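Local coordinates for thioesterase (Pseudomonas aeruginosa, PDB 2O5U), which probably hydrolyses the thioester bond of fatty acyl-CoA molecules, as a putative thioesterase of the 4-hydroxybenzoyl-CoA thioesterase family, at the interface of chains A and B. Residues are numbered along the deposited sequence; one frame, centred on the assembly and turned at random. Chains: chain A/B, Thioesterase.

Contacts 1 and 2 are neighbouring patches of one two-fold symmetric interface between chains A and B, with the centres of their C-alpha atoms about 11 Å apart. Helix 34-53 of chain A serves both: A:Thr43 takes part in contact 2, and A:Asn46, A:Thr47 and A:Ile50 follow in contact 1. On chain B, B:Arg22 of contact 2 directly precedes B:Trp23 of contact 1. Contact 2 joins the same residues of both chains around a water, whereas contact 1 packs unlike surfaces together. In these patches a polar centre near the axis is flanked by largely apolar packing, which may steady the pairing.

Contact 1: the interface of chains A and B. Residues chain A 46-47, 50, 57; chain B 23, 26, 79-80.
A:Asn46 lays its side-chain amide over one face of the B:Trp23 indole, amide and ring planes 25° apart. Its CB lies 3.4 Å from CE3 of the six-membered ring, while ND2 sits above the plane toward the rim. In B:Trp23, CG is anti to the backbone N (chi1 173°), which carries the indole toward helix 34-53 of chain A. A:Ile57 points against the indole and meets its rim, not a face, with CG2 3.8 Å from CZ3. Its CG1 lies between backbone N and carbonyl carbon (chi1 74°), sending CD1 across the B:Asn26 amide, 3.7 Å from ND2, and beside the B:Phe79 carbonyl.

At B:Phe79, A:Ile50 crosses the phenyl ring at a slant, CD1 lying 3.6 Å from CE2, and reaches toward B:Pro80, CD1 to CG 3.9 Å. The hydroxyl oxygen OG1 of A:Thr47 makes a van der Waals contact at the ring's rim, 3.4 Å from CE1. B:Pro80 CB and B:Trp23 CA cover opposite faces of the ring, which should limit its movement.

As a second shell, the B:Asn26 amide pairs with the B:Phe79 backbone: ND2 donates to O at 3.0 Å, the straighter bond, with O near the amide plane; N donates to OD1 at 2.8 Å, more bent. Together they fix the amide's rotation.

In the fold, helix 34-53 and the loop of A:Ile57 pack against 3-10 helix 23-25 of chain B and its loop at B:Phe79, where a cis peptide bond precedes B:Pro80.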
ATOM      1  N   ASN A  46       4.400  -4.219  16.323  1.00 17.44           N
ATOM      2  CA  ASN A  46       3.525  -3.244  17.044  1.00 18.19           C
ATOM      3  C   ASN A  46       2.263  -3.816  17.673  1.00 17.83           C
ATOM      4  O   ASN A  46       1.799  -3.343  18.729  1.00 17.31           O
ATOM      5  CB  ASN A  46       3.272  -2.053  16.136  1.00 18.84           C
ATOM      6  CG  ASN A  46       4.481  -1.195  16.024  1.00 19.48           C
ATOM      7  OD1 ASN A  46       4.855  -0.519  16.991  1.00 23.26           O
ATOM      8  ND2 ASN A  46       5.090  -1.167  14.849  1.00 21.37           N
ATOM      9  N   THR A  47       1.727  -4.855  17.044  1.00 18.05           N
ATOM     10  CA  THR A  47       0.612  -5.614  17.627  1.00 18.37           C
ATOM     11  C   THR A  47       0.980  -6.107  19.041  1.00 19.23           C
ATOM     12  O   THR A  47       0.245  -5.852  20.014  1.00 18.21           O
ATOM     13  CB  THR A  47       0.177  -6.770  16.675  1.00 19.55           C
ATOM     14  OG1 THR A  47      -0.218  -6.210  15.409  1.00 19.38           O
ATOM     15  CG2 THR A  47      -1.007  -7.577  17.275  1.00 21.33           C
ATOM     16  N   ILE A  50       1.635  -3.061  21.686  1.00 18.08           N
ATOM     17  CA  ILE A  50       0.350  -2.543  22.140  1.00 19.31           C
ATOM     18  C   ILE A  50      -0.366  -3.536  23.058  1.00 19.55           C
ATOM     19  O   ILE A  50      -0.742  -3.191  24.198  1.00 18.06           O
ATOM     20  CB  ILE A  50      -0.594  -2.129  20.930  1.00 18.72           C
ATOM     21  CG1 ILE A  50       0.011  -0.948  20.127  1.00 18.12           C
ATOM     22  CG2 ILE A  50      -2.052  -1.830  21.466  1.00 18.69           C
ATOM     23  CD1 ILE A  50      -0.589  -0.740  18.679  1.00 19.41           C
ATOM     24  N   ILE A  57      -0.315   4.208  21.008  1.00 20.71           N
ATOM     25  CA  ILE A  57       0.070   4.860  19.745  1.00 20.48           C
ATOM     26  C   ILE A  57      -0.706   6.162  19.453  1.00 20.24           C
ATOM     27  O   ILE A  57      -0.216   7.055  18.738  1.00 21.29           O
ATOM     28  CB  ILE A  57       0.050   3.871  18.534  1.00 21.18           C
ATOM     29  CG1 ILE A  57      -1.377   3.539  18.104  1.00 19.89           C
ATOM     30  CG2 ILE A  57       0.871   2.600  18.886  1.00 19.85           C
ATOM     31  CD1 ILE A  57      -1.497   2.567  16.823  1.00 19.27           C
TER
ATOM     32  N   TRP B  23      -0.073  -2.191  10.700  1.00 16.12           N
ATOM     33  CA  TRP B  23       0.418  -0.926  11.257  1.00 15.76           C
ATOM     34  C   TRP B  23       0.070   0.278  10.425  1.00 16.88           C
ATOM     35  O   TRP B  23      -0.564   1.234  10.940  1.00 15.10           O
ATOM     36  CB  TRP B  23       1.918  -0.977  11.478  1.00 17.52           C
ATOM     37  CG  TRP B  23       2.487   0.329  11.885  1.00 15.60           C
ATOM     38  CD1 TRP B  23       3.143   1.221  11.084  1.00 20.84           C
ATOM     39  CD2 TRP B  23       2.413   0.916  13.178  1.00 15.03           C
ATOM     40  NE1 TRP B  23       3.498   2.340  11.809  1.00 18.82           N
ATOM     41  CE2 TRP B  23       3.074   2.158  13.112  1.00 17.06           C
ATOM     42  CE3 TRP B  23       1.859   0.500  14.403  1.00 16.27           C
ATOM     43  CZ2 TRP B  23       3.222   2.996  14.244  1.00 18.39           C
ATOM     44  CZ3 TRP B  23       1.990   1.311  15.498  1.00 16.59           C
ATOM     45  CH2 TRP B  23       2.649   2.572  15.406  1.00 17.85           C
ATOM     46  N   ASN B  26      -3.367   2.701   9.641  1.00 15.31           N
ATOM     47  CA  ASN B  26      -3.648   4.039  10.232  1.00 14.94           C
ATOM     48  C   ASN B  26      -2.899   5.108   9.468  1.00 15.64           C
ATOM     49  O   ASN B  26      -1.725   4.926   9.088  1.00 15.22           O
ATOM     50  CB  ASN B  26      -3.216   4.054  11.712  1.00 14.13           C
ATOM     51  CG  ASN B  26      -4.096   3.190  12.583  1.00 13.38           C
ATOM     52  OD1 ASN B  26      -5.205   2.836  12.205  1.00 16.96           O
ATOM     53  ND2 ASN B  26      -3.590   2.851  13.777  1.00 14.38           N
ATOM     54  N   PHE B  79      -6.063   0.443  13.363  1.00 14.98           N
ATOM     55  CA  PHE B  79      -5.110  -0.580  13.831  1.00 15.74           C
ATOM     56  C   PHE B  79      -4.861  -0.323  15.349  1.00 15.39           C
ATOM     57  O   PHE B  79      -4.602   0.813  15.724  1.00 14.23           O
ATOM     58  CB  PHE B  79      -3.780  -0.556  13.019  1.00 15.78           C
ATOM     59  CG  PHE B  79      -2.649  -1.343  13.656  1.00 16.47           C
ATOM     60  CD1 PHE B  79      -2.390  -2.657  13.284  1.00 15.00           C
ATOM     61  CD2 PHE B  79      -1.804  -0.747  14.555  1.00 15.21           C
ATOM     62  CE1 PHE B  79      -1.359  -3.399  13.875  1.00 15.43           C
ATOM     63  CE2 PHE B  79      -0.744  -1.476  15.139  1.00 18.37           C
ATOM     64  CZ  PHE B  79      -0.505  -2.777  14.806  1.00 17.25           C
ATOM     65  N   PRO B  80      -4.779  -1.380  16.181  1.00 17.53           N
ATOM     66  CA  PRO B  80      -4.886  -2.809  15.809  1.00 17.94           C
ATOM     67  C   PRO B  80      -6.205  -3.469  16.126  1.00 18.88           C
ATOM     68  O   PRO B  80      -6.183  -4.634  16.542  1.00 20.16           O
ATOM     69  CB  PRO B  80      -3.796  -3.461  16.680  1.00 17.38           C
ATOM     70  CG  PRO B  80      -3.963  -2.668  18.038  1.00 19.31           C
ATOM     71  CD  PRO B  80      -4.353  -1.226  17.602  1.00 17.15           C
TER

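Contact 2: the interface of chains A and B. Residues chain A 19-20, 22, 43; chain B 18-22.
A:Ser20 and B:Ser20 face each other across the two-fold axis and exchange hydrogen bonds between hydroxyl and backbone. The amide N of B:Ser20 donates almost straight to OG of A:Ser20 (2.9 Å, 174° at H), and N of A:Ser20 donates to OG of B:Ser20 at 3.1 Å in a more bent bond. The two hydroxyls also bond to one another, with OG to OG at 3.2 Å and the donor not decided. A:Ser20 places OG between its own backbone N and carbonyl carbon (chi1 54°), B:Ser20 likewise, and from there each hydroxyl meets the partner's amide.

The arginines form a second reciprocal set. NH2 of A:Arg22 donates to the carbonyl O of B:Ser20 at 2.9 Å, and NH2 of B:Arg22 does the same to O of A:Ser20, also at 2.9 Å. In each bond the oxygen lies in the guanidinium plane and the donor in the carbonyl plane, a geometry that fixes how the flat group is turned.

Between these bonds the arginines run past each other in opposite directions, extended from CG to NE, with their guanidinium planes stacked 17° apart. Each places its CD over the centre of the other's flat group, CZ of A:Arg22 lying 3.7 Å from CD of B:Arg22. If both carry their usual positive charge, stacking them should cost energy, which the carbonyl oxygens and the water may offset.

Water 1 bonds to both carbonyl oxygens, 2.7 Å from O of A:Ser20 and of B:Ser20, and to NE of both arginines, 3.1 Å away in each case. It also bonds OG of B:Ser20 and, more weakly, OG of A:Ser20. Each carbonyl O is thus held by an arginine NH2 and the water.

At the margin, A:Thr43 crosses the B:Arg22 chain, OG1 against its CA and CB in van der Waals contact, and CG2 beside O of B:Thr21.

The site joins identical segments just after strand 15-19 of chains A and B in the deposited four-chain assembly; the structure alone does not show whether this pairing is used in solution.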
ATOM      1  N   ILE A  19      -1.277 -13.248  10.105  1.00 20.57           N
ATOM      2  CA  ILE A  19      -1.627 -12.027   9.376  1.00 20.04           C
ATOM      3  C   ILE A  19      -2.315 -12.481   8.114  1.00 20.97           C
ATOM      4  O   ILE A  19      -1.747 -13.233   7.379  1.00 20.15           O
ATOM      5  CB  ILE A  19      -0.395 -11.183   8.995  1.00 20.62           C
ATOM      6  CG1 ILE A  19       0.350 -10.716  10.282  1.00 21.21           C
ATOM      7  CG2 ILE A  19      -0.797  -9.992   8.138  1.00 21.86           C
ATOM      8  CD1 ILE A  19       1.462  -9.705  10.072  1.00 19.34           C
ATOM      9  N   SER A  20      -3.547 -12.041   7.889  1.00 20.13           N
ATOM     10  CA  SER A  20      -4.214 -12.407   6.659  1.00 20.37           C
ATOM     11  C   SER A  20      -3.607 -11.650   5.481  1.00 19.06           C
ATOM     12  O   SER A  20      -3.269 -10.461   5.581  1.00 18.30           O
ATOM     13  CB  SER A  20      -5.723 -12.164   6.768  1.00 21.38           C
ATOM     14  OG  SER A  20      -6.010 -10.833   7.170  1.00 22.96           O
ATOM     15  N   ARG A  22      -3.815  -9.925   1.637  1.00 14.80           N
ATOM     16  CA  ARG A  22      -4.776  -9.076   0.976  1.00 13.65           C
ATOM     17  C   ARG A  22      -4.530  -9.174  -0.505  1.00 14.81           C
ATOM     18  O   ARG A  22      -3.434  -9.578  -0.934  1.00 14.58           O
ATOM     19  CB  ARG A  22      -4.671  -7.607   1.410  1.00 14.58           C
ATOM     20  CG  ARG A  22      -5.043  -7.362   2.930  1.00 14.35           C
ATOM     21  CD  ARG A  22      -4.674  -5.926   3.328  1.00 12.72           C
ATOM     22  NE  ARG A  22      -4.865  -5.812   4.765  1.00 16.87           N
ATOM     23  CZ  ARG A  22      -4.732  -4.690   5.452  1.00 15.39           C
ATOM     24  NH1 ARG A  22      -4.450  -3.562   4.802  1.00 14.98           N
ATOM     25  NH2 ARG A  22      -4.883  -4.700   6.787  1.00 13.25           N
ATOM     26  N   THR A  43       3.759  -4.702  11.566  1.00 18.98           N
ATOM     27  CA  THR A  43       2.514  -5.180  12.149  1.00 18.58           C
ATOM     28  C   THR A  43       2.716  -6.131  13.306  1.00 18.42           C
ATOM     29  O   THR A  43       2.127  -5.939  14.355  1.00 19.32           O
ATOM     30  CB  THR A  43       1.586  -5.794  11.046  1.00 18.45           C
ATOM     31  OG1 THR A  43       1.355  -4.747  10.116  1.00 13.52           O
ATOM     32  CG2 THR A  43       0.250  -6.304  11.646  1.00 18.20           C
TER
ATOM     33  N   PRO B  18     -12.967 -12.187   8.216  1.00 25.03           N
ATOM     34  CA  PRO B  18     -12.088 -11.415   9.077  1.00 25.91           C
ATOM     35  C   PRO B  18     -10.866 -10.932   8.282  1.00 24.69           C
ATOM     36  O   PRO B  18     -10.390 -11.650   7.410  1.00 24.88           O
ATOM     37  CB  PRO B  18     -11.702 -12.412  10.181  1.00 25.44           C
ATOM     38  CG  PRO B  18     -11.982 -13.810   9.567  1.00 27.91           C
ATOM     39  CD  PRO B  18     -13.065 -13.616   8.590  1.00 26.04           C
ATOM     40  N   ILE B  19     -10.406  -9.710   8.529  1.00 23.75           N
ATOM     41  CA  ILE B  19      -9.183  -9.230   7.909  1.00 22.62           C
ATOM     42  C   ILE B  19      -8.362  -8.642   9.037  1.00 22.34           C
ATOM     43  O   ILE B  19      -8.883  -7.837   9.844  1.00 22.38           O
ATOM     44  CB  ILE B  19      -9.444  -8.197   6.786  1.00 23.47           C
ATOM     45  CG1 ILE B  19     -10.106  -8.883   5.587  1.00 23.95           C
ATOM     46  CG2 ILE B  19      -8.129  -7.549   6.293  1.00 25.02           C
ATOM     47  CD1 ILE B  19     -10.709  -7.875   4.630  1.00 22.30           C
ATOM     48  N   SER B  20      -7.113  -9.072   9.158  1.00 20.70           N
ATOM     49  CA  SER B  20      -6.305  -8.555  10.243  1.00 21.48           C
ATOM     50  C   SER B  20      -5.816  -7.128   9.859  1.00 20.80           C
ATOM     51  O   SER B  20      -5.524  -6.835   8.681  1.00 20.70           O
ATOM     52  CB  SER B  20      -5.165  -9.528  10.559  1.00 22.17           C
ATOM     53  OG  SER B  20      -4.208  -9.522   9.523  1.00 23.79           O
ATOM     54  N   THR B  21      -5.787  -6.212  10.829  1.00 19.78           N
ATOM     55  CA  THR B  21      -5.329  -4.862  10.529  1.00 18.86           C
ATOM     56  C   THR B  21      -3.791  -4.789  10.609  1.00 18.48           C
ATOM     57  O   THR B  21      -3.184  -5.564  11.359  1.00 16.59           O
ATOM     58  CB  THR B  21      -5.965  -3.774  11.417  1.00 17.82           C
ATOM     59  OG1 THR B  21      -5.738  -4.119  12.780  1.00 21.00           O
ATOM     60  CG2 THR B  21      -7.494  -3.632  11.105  1.00 17.09           C
ATOM     61  N   ARG B  22      -3.200  -3.835   9.842  1.00 16.52           N
ATOM     62  CA  ARG B  22      -1.745  -3.655   9.740  1.00 16.41           C
ATOM     63  C   ARG B  22      -1.331  -2.312  10.268  1.00 16.09           C
ATOM     64  O   ARG B  22      -2.130  -1.380  10.283  1.00 15.77           O
ATOM     65  CB  ARG B  22      -1.294  -3.804   8.256  1.00 15.15           C
ATOM     66  CG  ARG B  22      -1.531  -5.276   7.755  1.00 17.08           C
ATOM     67  CD  ARG B  22      -1.195  -5.391   6.190  1.00 15.62           C
ATOM     68  NE  ARG B  22      -1.589  -6.704   5.719  1.00 18.66           N
ATOM     69  CZ  ARG B  22      -1.380  -7.148   4.480  1.00 17.09           C
ATOM     70  NH1 ARG B  22      -0.742  -6.383   3.598  1.00 16.03           N
ATOM     71  NH2 ARG B  22      -1.819  -8.358   4.147  1.00 13.82           N
TER
HETATM   72  O   HOH W   1      -4.165  -8.106   6.657  1.00 13.35           O